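Local coordinates for 4-hydroxybutyrate CoA-transferase (Porphyromonas gingivalis, PDB 3D3U), which probably transfers coenzyme A between acyl-CoA thioesters and short-chain carboxylates such as acetate or 4-hydroxybutyrate, at residues V151-V156 / H176-D181; E16-S21 / Q42-Q47; A33-V38 / V121-T126. One frame throughout, in Å; residues are numbered along the deposited sequence.

Interaction 1: residues V151-V156 / H176-D181; sequences VVVAEV and HIIEVD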
loop_
_atom_site.group_PDB
_atom_site.type_symbol
_atom_site.label_atom_id
_atom_site.label_comp_id
_atom_site.label_asym_id
_atom_site.label_seq_id
_atom_site.Cartn_x
_atom_site.Cartn_y
_atom_site.Cartn_z
ATOM N N VAL A 151 -12.013 -14.418 -17.204
ATOM C CA VAL A 151 -13.370 -14.156 -16.720
ATOM C C VAL A 151 -13.146 -13.174 -15.622
ATOM O O VAL A 151 -12.344 -13.441 -14.669
ATOM C CB VAL A 151 -13.946 -15.390 -16.035
ATOM C CG1 VAL A 151 -15.240 -15.080 -15.261
ATOM C CG2 VAL A 151 -14.151 -16.466 -16.980
ATOM N N VAL A 152 -13.854 -12.063 -15.694
ATOM C CA VAL A 152 -13.707 -11.002 -14.701
ATOM C C VAL A 152 -15.058 -10.661 -14.034
ATOM O O VAL A 152 -16.030 -10.209 -14.686
ATOM C CB VAL A 152 -13.183 -9.737 -15.420
ATOM C CG1 VAL A 152 -12.968 -8.596 -14.448
ATOM C CG2 VAL A 152 -11.982 -10.075 -16.090
ATOM N N VAL A 153 -15.141 -10.836 -12.731
ATOM C CA VAL A 153 -16.408 -10.557 -12.081
ATOM C C VAL A 153 -16.339 -9.195 -11.360
ATOM O O VAL A 153 -15.622 -9.069 -10.397
ATOM C CB VAL A 153 -16.683 -11.645 -11.104
ATOM C CG1 VAL A 153 -18.024 -11.419 -10.450
ATOM C CG2 VAL A 153 -16.641 -13.015 -11.802
ATOM N N ALA A 154 -17.058 -8.173 -11.791
ATOM C CA ALA A 154 -16.852 -6.896 -11.162
ATOM C C ALA A 154 -18.098 -6.506 -10.366
ATOM O O ALA A 154 -19.187 -6.539 -10.945
ATOM C CB ALA A 154 -16.631 -5.899 -12.173
ATOM N N GLU A 155 -17.970 -6.110 -9.094
ATOM C CA GLU A 155 -19.113 -5.658 -8.396
ATOM C C GLU A 155 -19.134 -4.235 -8.743
ATOM O O GLU A 155 -18.216 -3.507 -8.489
ATOM C CB GLU A 155 -18.914 -5.758 -6.889
ATOM C CG GLU A 155 -18.863 -7.152 -6.270
ATOM C CD GLU A 155 -18.540 -7.171 -4.718
ATOM O OE1 GLU A 155 -18.260 -8.321 -4.181
ATOM O OE2 GLU A 155 -18.585 -6.108 -3.973
ATOM N N VAL A 156 -20.203 -3.789 -9.341
ATOM C CA VAL A 156 -20.320 -2.356 -9.691
ATOM C C VAL A 156 -20.874 -1.463 -8.544
ATOM O O VAL A 156 -22.044 -1.528 -8.169
ATOM C CB VAL A 156 -21.055 -2.174 -11.013
ATOM C CG1 VAL A 156 -21.313 -0.663 -11.271
ATOM C CG2 VAL A 156 -20.224 -2.839 -12.109
ATOM N N HIS A 176 -19.437 -10.764 -15.763
ATOM C CA HIS A 176 -20.612 -10.737 -14.931
ATOM C C HIS A 176 -20.523 -9.450 -14.112
ATOM O O HIS A 176 -19.423 -9.090 -13.605
ATOM C CB HIS A 176 -20.695 -11.967 -14.018
ATOM C CG HIS A 176 -20.469 -13.284 -14.717
ATOM N ND1 HIS A 176 -19.224 -13.892 -14.790
ATOM C CD2 HIS A 176 -21.335 -14.123 -15.337
ATOM C CE1 HIS A 176 -19.329 -15.027 -15.457
ATOM N NE2 HIS A 176 -20.600 -15.199 -15.793
ATOM N N ILE A 177 -21.642 -8.721 -14.021
ATOM C CA ILE A 177 -21.632 -7.474 -13.282
ATOM C C ILE A 177 -22.635 -7.639 -12.209
ATOM O O ILE A 177 -23.751 -8.039 -12.474
ATOM C CB ILE A 177 -22.082 -6.297 -14.200
ATOM C CG1 ILE A 177 -21.015 -5.966 -15.198
ATOM C CG2 ILE A 177 -22.464 -4.990 -13.399
ATOM C CD1 ILE A 177 -21.635 -5.240 -16.231
ATOM N N ILE A 178 -22.254 -7.279 -11.010
ATOM C CA ILE A 178 -23.114 -7.433 -9.876
ATOM C C ILE A 178 -23.339 -6.020 -9.391
ATOM O O ILE A 178 -22.569 -5.519 -8.572
ATOM C CB ILE A 178 -22.389 -8.215 -8.843
ATOM C CG1 ILE A 178 -22.148 -9.592 -9.398
ATOM C CG2 ILE A 178 -23.204 -8.404 -7.660
ATOM C CD1 ILE A 178 -20.927 -10.314 -8.840
ATOM N N GLU A 179 -24.368 -5.338 -9.913
ATOM C CA GLU A 179 -24.574 -3.945 -9.466
ATOM C C GLU A 179 -24.855 -3.886 -8.003
ATOM O O GLU A 179 -25.778 -4.503 -7.557
ATOM C CB GLU A 179 -25.644 -3.118 -10.190
ATOM C CG GLU A 179 -26.618 -3.781 -11.065
ATOM C CD GLU A 179 -26.929 -2.805 -12.177
ATOM O OE1 GLU A 179 -27.771 -3.088 -13.057
ATOM O OE2 GLU A 179 -26.319 -1.715 -12.145
ATOM N N VAL A 180 -24.047 -3.150 -7.254
ATOM C CA VAL A 180 -24.444 -2.863 -5.933
ATOM C C VAL A 180 -24.220 -1.489 -5.468
ATOM O O VAL A 180 -23.742 -0.609 -6.177
ATOM C CB VAL A 180 -23.893 -3.878 -4.930
ATOM C CG1 VAL A 180 -24.842 -5.161 -4.969
ATOM C CG2 VAL A 180 -22.394 -4.191 -5.114
ATOM N N ASP A 181 -24.684 -1.338 -4.255
ATOM C CA ASP A 181 -24.620 -0.140 -3.510
ATOM C C ASP A 181 -24.412 -0.359 -1.966
ATOM O O ASP A 181 -25.201 -1.079 -1.271
ATOM C CB ASP A 181 -25.831 0.691 -3.798
ATOM C CG ASP A 181 -25.670 2.033 -3.228
ATOM O OD1 ASP A 181 -24.706 2.174 -2.439
ATOM O OD2 ASP A 181 -26.401 2.998 -3.480
#
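Val151 meets His176 across two neighbouring parallel strands, its CG1 lying at the edge of the imidazole near the ring plane, 4.1 Å from CE1. Val153 reaches the same ring obliquely with CG2, while its other methyl, CG1, packs 3.5 Å from CD1 of Ile178. The two methyls divide these tasks because CG1 stands anti to the backbone N (chi1 -178°), which leaves CG2 beside that nitrogen. Ala154 brings the first backbone bonds: its N donates to His176 O at 3.1 Å, nearly in line with the carbonyl, and its O receives Ile178 N at 3.2 Å. Glu155 turns to the same sheet face as Val153, His176 and Ile178. Its extended chain carries the carboxylate off to Arg39 NE, in a salt bridge, and to the backbone N of Phe40. Val156 points to the other face with Ala154 and Ile177, where its CG2 touches Ile177 CG2 at 3.4 Å. Val156 N gives a more bent bond to Ile178 O, 3.0 Å long and approaching from above the carbonyl plane, and Val156 O takes Val180 N at 2.7 Å. Strand 176-180 is thus held at the margin of the six-stranded parallel sheet by a backbone ladder between largely aliphatic faces, and the buried Glu155 carboxylate, gripped by an arginine and a main-chain N-H, would be expected to stay ionised.

Interaction 2: residues E16-S21 / Q42-Q47; sequences EAVVDS and QAMYRQ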
loop_
_atom_site.group_PDB
_atom_site.type_symbol
_atom_site.label_atom_id
_atom_site.label_comp_id
_atom_site.label_asym_id
_atom_site.label_seq_id
_atom_site.Cartn_x
_atom_site.Cartn_y
_atom_site.Cartn_z
ATOM N N GLU A 16 -25.561 -15.865 -8.771
ATOM C CA GLU A 16 -25.568 -16.410 -10.103
ATOM C C GLU A 16 -24.171 -16.316 -10.681
ATOM O O GLU A 16 -23.689 -17.262 -11.370
ATOM C CB GLU A 16 -26.551 -15.702 -10.976
ATOM C CG GLU A 16 -27.964 -15.579 -10.483
ATOM C CD GLU A 16 -28.696 -14.493 -11.278
ATOM O OE1 GLU A 16 -28.225 -13.306 -11.292
ATOM O OE2 GLU A 16 -29.731 -14.821 -11.936
ATOM N N ALA A 17 -23.500 -15.206 -10.390
ATOM C CA ALA A 17 -22.061 -15.099 -10.790
ATOM C C ALA A 17 -21.052 -16.090 -10.104
ATOM O O ALA A 17 -20.285 -16.742 -10.781
ATOM C CB ALA A 17 -21.591 -13.719 -10.733
ATOM N N VAL A 18 -21.087 -16.229 -8.789
ATOM C CA VAL A 18 -20.400 -17.361 -8.152
ATOM C C VAL A 18 -20.717 -18.680 -8.850
ATOM O O VAL A 18 -19.829 -19.430 -9.298
ATOM C CB VAL A 18 -20.846 -17.564 -6.675
ATOM C CG1 VAL A 18 -20.383 -18.852 -6.154
ATOM C CG2 VAL A 18 -20.324 -16.515 -5.819
ATOM N N VAL A 19 -21.981 -19.003 -8.934
ATOM C CA VAL A 19 -22.183 -20.304 -9.497
ATOM C C VAL A 19 -21.664 -20.482 -10.909
ATOM O O VAL A 19 -21.091 -21.513 -11.149
ATOM C CB VAL A 19 -23.555 -20.809 -9.399
ATOM C CG1 VAL A 19 -23.612 -22.144 -10.094
ATOM C CG2 VAL A 19 -23.889 -20.948 -7.938
ATOM N N ASP A 20 -21.852 -19.516 -11.821
ATOM C CA ASP A 20 -21.471 -19.715 -13.244
ATOM C C ASP A 20 -20.001 -19.507 -13.441
ATOM O O ASP A 20 -19.394 -20.080 -14.304
ATOM C CB ASP A 20 -22.276 -18.834 -14.233
ATOM C CG ASP A 20 -23.817 -19.240 -14.268
ATOM O OD1 ASP A 20 -24.086 -20.392 -14.785
ATOM O OD2 ASP A 20 -24.812 -18.559 -13.740
ATOM N N SER A 21 -19.395 -18.694 -12.617
ATOM C CA SER A 21 -18.022 -18.420 -12.877
ATOM C C SER A 21 -17.132 -19.363 -12.086
ATOM O O SER A 21 -15.964 -19.378 -12.358
ATOM C CB SER A 21 -17.698 -17.005 -12.463
ATOM O OG SER A 21 -17.610 -16.962 -11.031
ATOM N N GLN A 42 -19.429 -13.180 0.387
ATOM C CA GLN A 42 -20.767 -13.450 1.040
ATOM C C GLN A 42 -21.410 -14.494 0.112
ATOM O O GLN A 42 -21.741 -15.576 0.584
ATOM C CB GLN A 42 -21.599 -12.112 1.222
ATOM C CG GLN A 42 -22.345 -11.841 2.547
ATOM C CD GLN A 42 -21.528 -10.830 3.473
ATOM O OE1 GLN A 42 -21.347 -9.626 3.074
ATOM N NE2 GLN A 42 -21.037 -11.318 4.704
ATOM N N ALA A 43 -21.507 -14.237 -1.205
ATOM C CA ALA A 43 -22.167 -15.269 -2.067
ATOM C C ALA A 43 -21.473 -16.622 -2.150
ATOM O O ALA A 43 -22.110 -17.608 -2.357
ATOM C CB ALA A 43 -22.554 -14.742 -3.497
ATOM N N MET A 44 -20.160 -16.641 -1.999
ATOM C CA MET A 44 -19.450 -17.914 -1.969
ATOM C C MET A 44 -19.794 -18.671 -0.699
ATOM O O MET A 44 -19.917 -19.878 -0.716
ATOM C CB MET A 44 -17.920 -17.675 -2.054
ATOM C CG MET A 44 -17.381 -17.284 -3.481
ATOM S SD MET A 44 -15.631 -16.905 -3.355
ATOM C CE MET A 44 -14.828 -18.442 -3.533
ATOM N N TYR A 45 -19.925 -17.959 0.413
ATOM C CA TYR A 45 -20.485 -18.586 1.610
ATOM C C TYR A 45 -21.860 -19.273 1.376
ATOM O O TYR A 45 -22.002 -20.501 1.525
ATOM C CB TYR A 45 -20.672 -17.600 2.744
ATOM C CG TYR A 45 -20.978 -18.295 4.005
ATOM C CD1 TYR A 45 -19.942 -18.798 4.805
ATOM C CD2 TYR A 45 -22.286 -18.515 4.412
ATOM C CE1 TYR A 45 -20.182 -19.457 6.007
ATOM C CE2 TYR A 45 -22.544 -19.209 5.592
ATOM C CZ TYR A 45 -21.478 -19.691 6.403
ATOM O OH TYR A 45 -21.698 -20.388 7.609
ATOM N N ARG A 46 -22.875 -18.489 1.036
ATOM C CA ARG A 46 -24.158 -19.108 0.753
ATOM C C ARG A 46 -24.089 -20.266 -0.232
ATOM O O ARG A 46 -24.796 -21.223 -0.039
ATOM C CB ARG A 46 -25.104 -18.095 0.185
ATOM C CG ARG A 46 -25.324 -16.935 1.055
ATOM C CD ARG A 46 -26.503 -16.167 0.606
ATOM N NE ARG A 46 -26.097 -15.506 -0.576
ATOM C CZ ARG A 46 -25.523 -14.324 -0.568
ATOM N NH1 ARG A 46 -25.324 -13.665 0.618
ATOM N NH2 ARG A 46 -25.129 -13.818 -1.777
ATOM N N GLN A 47 -23.284 -20.181 -1.297
ATOM C CA GLN A 47 -23.262 -21.190 -2.330
ATOM C C GLN A 47 -22.248 -22.257 -2.049
ATOM O O GLN A 47 -21.953 -23.002 -2.964
ATOM C CB GLN A 47 -23.020 -20.605 -3.731
ATOM C CG GLN A 47 -24.109 -19.587 -4.185
ATOM C CD GLN A 47 -25.528 -20.165 -4.258
ATOM O OE1 GLN A 47 -25.724 -21.206 -4.916
ATOM N NE2 GLN A 47 -26.523 -19.528 -3.551
#
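Val18 projects from helix 14-21 toward helix 38-46, and its two methyls meet different residues. Val18 CG2 sits against Ala43 CB at 3.7 Å and against Met44 CG at 3.8 Å, close also to the backbone N of Met44. Val18 CG1, anti to the backbone N (chi1 168°), faces Gln47 CB at 4.0 Å. Next to it, Val19 meets the side chain of Gln47 at about a right angle, with Val19 CG2 lying 3.5 Å from Gln47 OE1 and a little farther from CG. The glutamine chain is bent at chi2 (-60°), which places CD near the Val19 methyl; its amide end is secured elsewhere, NE2 bonding to Asp15 OD1. No hydrogen bond joins the two segments, so the contact between them is van der Waals packing. Arg46 nevertheless makes a salt bridge with Asp15, which gives the two helices a polar link alongside the methyl contacts. Phe40 touches Val18 from one turn earlier on helix 38-46, while Ala17 rests on His176 and Ile178 of the sheet. Two helices in contact through Val18 and Val19 against Ala43, Met44 and the aliphatic part of Gln47, both resting on the same parallel sheet, are typical of the layered alpha/beta fold of this N-terminal domain.

Interaction 3: residues A33-V38 / V121-T126; sequences AAAAPV and VVQVST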
loop_
_atom_site.group_PDB
_atom_site.type_symbol
_atom_site.label_atom_id
_atom_site.label_comp_id
_atom_site.label_asym_id
_atom_site.label_seq_id
_atom_site.Cartn_x
_atom_site.Cartn_y
_atom_site.Cartn_z
ATOM N N ALA A 33 -7.859 -4.709 -0.356
ATOM C CA ALA A 33 -7.799 -3.573 0.585
ATOM C C ALA A 33 -9.249 -3.152 0.732
ATOM O O ALA A 33 -10.067 -3.977 1.173
ATOM C CB ALA A 33 -6.882 -2.426 0.094
ATOM N N ALA A 34 -9.604 -1.915 0.360
ATOM C CA ALA A 34 -10.957 -1.409 0.621
ATOM C C ALA A 34 -11.790 -1.647 -0.597
ATOM O O ALA A 34 -12.960 -1.260 -0.559
ATOM C CB ALA A 34 -10.963 0.055 0.987
ATOM N N ALA A 35 -11.235 -2.349 -1.607
ATOM C CA ALA A 35 -11.925 -2.640 -2.828
ATOM C C ALA A 35 -12.185 -4.091 -2.914
ATOM O O ALA A 35 -12.490 -4.576 -4.006
ATOM C CB ALA A 35 -11.124 -2.235 -4.030
ATOM N N ALA A 36 -12.027 -4.778 -1.786
ATOM C CA ALA A 36 -12.211 -6.222 -1.607
ATOM C C ALA A 36 -13.709 -6.568 -1.820
ATOM O O ALA A 36 -14.572 -5.835 -1.328
ATOM C CB ALA A 36 -11.784 -6.579 -0.199
ATOM N N PRO A 37 -14.032 -7.615 -2.582
ATOM C CA PRO A 37 -15.367 -7.820 -3.029
ATOM C C PRO A 37 -16.065 -8.811 -2.109
ATOM O O PRO A 37 -16.270 -10.008 -2.365
ATOM C CB PRO A 37 -15.164 -8.350 -4.450
ATOM C CG PRO A 37 -13.783 -8.767 -4.512
ATOM C CD PRO A 37 -13.135 -8.629 -3.162
ATOM N N VAL A 38 -16.476 -8.229 -1.015
ATOM C CA VAL A 38 -17.053 -8.933 0.066
ATOM C C VAL A 38 -18.414 -9.490 -0.335
ATOM O O VAL A 38 -18.765 -10.575 0.137
ATOM C CB VAL A 38 -17.039 -8.018 1.300
ATOM C CG1 VAL A 38 -17.316 -6.606 0.873
ATOM C CG2 VAL A 38 -18.040 -8.491 2.345
ATOM N N VAL A 121 -11.891 -11.349 -9.386
ATOM C CA VAL A 121 -13.083 -10.729 -8.811
ATOM C C VAL A 121 -12.753 -9.382 -8.201
ATOM O O VAL A 121 -12.098 -9.375 -7.208
ATOM C CB VAL A 121 -13.732 -11.586 -7.743
ATOM C CG1 VAL A 121 -14.885 -10.849 -7.043
ATOM C CG2 VAL A 121 -14.274 -12.716 -8.412
ATOM N N VAL A 122 -13.210 -8.265 -8.778
ATOM C CA VAL A 122 -12.856 -6.933 -8.375
ATOM C C VAL A 122 -14.058 -6.091 -8.053
ATOM O O VAL A 122 -15.204 -6.365 -8.455
ATOM C CB VAL A 122 -12.105 -6.161 -9.491
ATOM C CG1 VAL A 122 -10.875 -6.903 -9.968
ATOM C CG2 VAL A 122 -13.005 -5.860 -10.657
ATOM N N GLN A 123 -13.801 -4.980 -7.375
ATOM C CA GLN A 123 -14.919 -4.100 -7.068
ATOM C C GLN A 123 -14.769 -2.773 -7.797
ATOM O O GLN A 123 -14.126 -1.976 -7.277
ATOM C CB GLN A 123 -14.977 -3.886 -5.539
ATOM C CG GLN A 123 -16.001 -2.903 -5.116
ATOM C CD GLN A 123 -16.207 -2.893 -3.615
ATOM O OE1 GLN A 123 -15.290 -3.135 -2.839
ATOM N NE2 GLN A 123 -17.404 -2.567 -3.201
ATOM N N VAL A 124 -15.334 -2.486 -8.946
ATOM C CA VAL A 124 -15.155 -1.112 -9.484
ATOM C C VAL A 124 -16.275 -0.178 -9.200
ATOM O O VAL A 124 -17.244 -0.545 -8.506
ATOM C CB VAL A 124 -15.085 -1.155 -10.959
ATOM C CG1 VAL A 124 -13.825 -1.925 -11.326
ATOM C CG2 VAL A 124 -16.352 -1.926 -11.514
ATOM N N SER A 125 -16.184 0.992 -9.837
ATOM C CA SER A 125 -17.154 2.086 -9.697
ATOM C C SER A 125 -18.141 2.167 -10.882
ATOM O O SER A 125 -17.984 1.478 -11.922
ATOM C CB SER A 125 -16.409 3.370 -9.778
ATOM O OG SER A 125 -16.473 3.821 -11.142
ATOM N N THR A 126 -19.140 3.062 -10.776
ATOM C CA THR A 126 -20.051 3.215 -11.911
ATOM C C THR A 126 -19.314 3.795 -13.129
ATOM O O THR A 126 -18.569 4.773 -12.989
ATOM C CB THR A 126 -21.246 4.057 -11.562
ATOM O OG1 THR A 126 -20.876 5.129 -10.686
ATOM C CG2 THR A 126 -22.210 3.244 -10.727
#
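Pro37 and Val121 bring the connection between strand 27-30 and helix 38-46 against the neighbouring strand 119-125 of the parallel sheet, as expected in an alpha/beta fold where loops turn back over the C-terminal ends of the strands. Pro37 is the N-cap residue of that helix and the centre of an inverse gamma turn. The apolar part of the contact lies between these two residues: Pro37 CG packs 3.5 Å from Val121 CG1, and Pro37 CB comes almost as near to the same methyl. A chi1 of 174° turns Val121 CG1 to the proline ring, and the two side chains pass at a slant. Phe30 touches both of them, and Glu155 and Val153 of the next strand meet Pro37 and Val121 respectively, so the proline is part of a larger buried cluster.

The polar part gathers around Gln123, which lies across from Ala35. Its chain is extended, with CG anti to the backbone N (chi1 175°) and CD anti to CA (chi2 170°), and runs past the loop's carbonyl groups so that its terminal amide reaches the neighbourhood of Ala35 O and Ala36 O. Nearer the backbone the same side chain lies close against the loop: Ala35 O is 3.0 Å from Gln123 CB, a closeness that at this resolution should not be read as a specific interaction.

From the N terminus, after helix 4-10 comes helix 14-21, then strand 27-30, the 33-38 loop and helix 38-46. Interaction 2 closes the loop from helix 14-21 to helix 38-46 around that strand. Interaction 3 starts from the 33-38 loop, inside that span, and ends on strand 119-125, so interactions 2 and 3 cross. Interaction 1 follows both in series and joins strand 151-157 to strand 176-180 at the sheet margin. Interactions 1 and 3 share the sheet through backbone pairing of Val153 and Glu155 with Val122, while Ala17 and Ser21 set interaction 2 against His176. Together they tie two helices, a loop and three strands of the N-terminal domain.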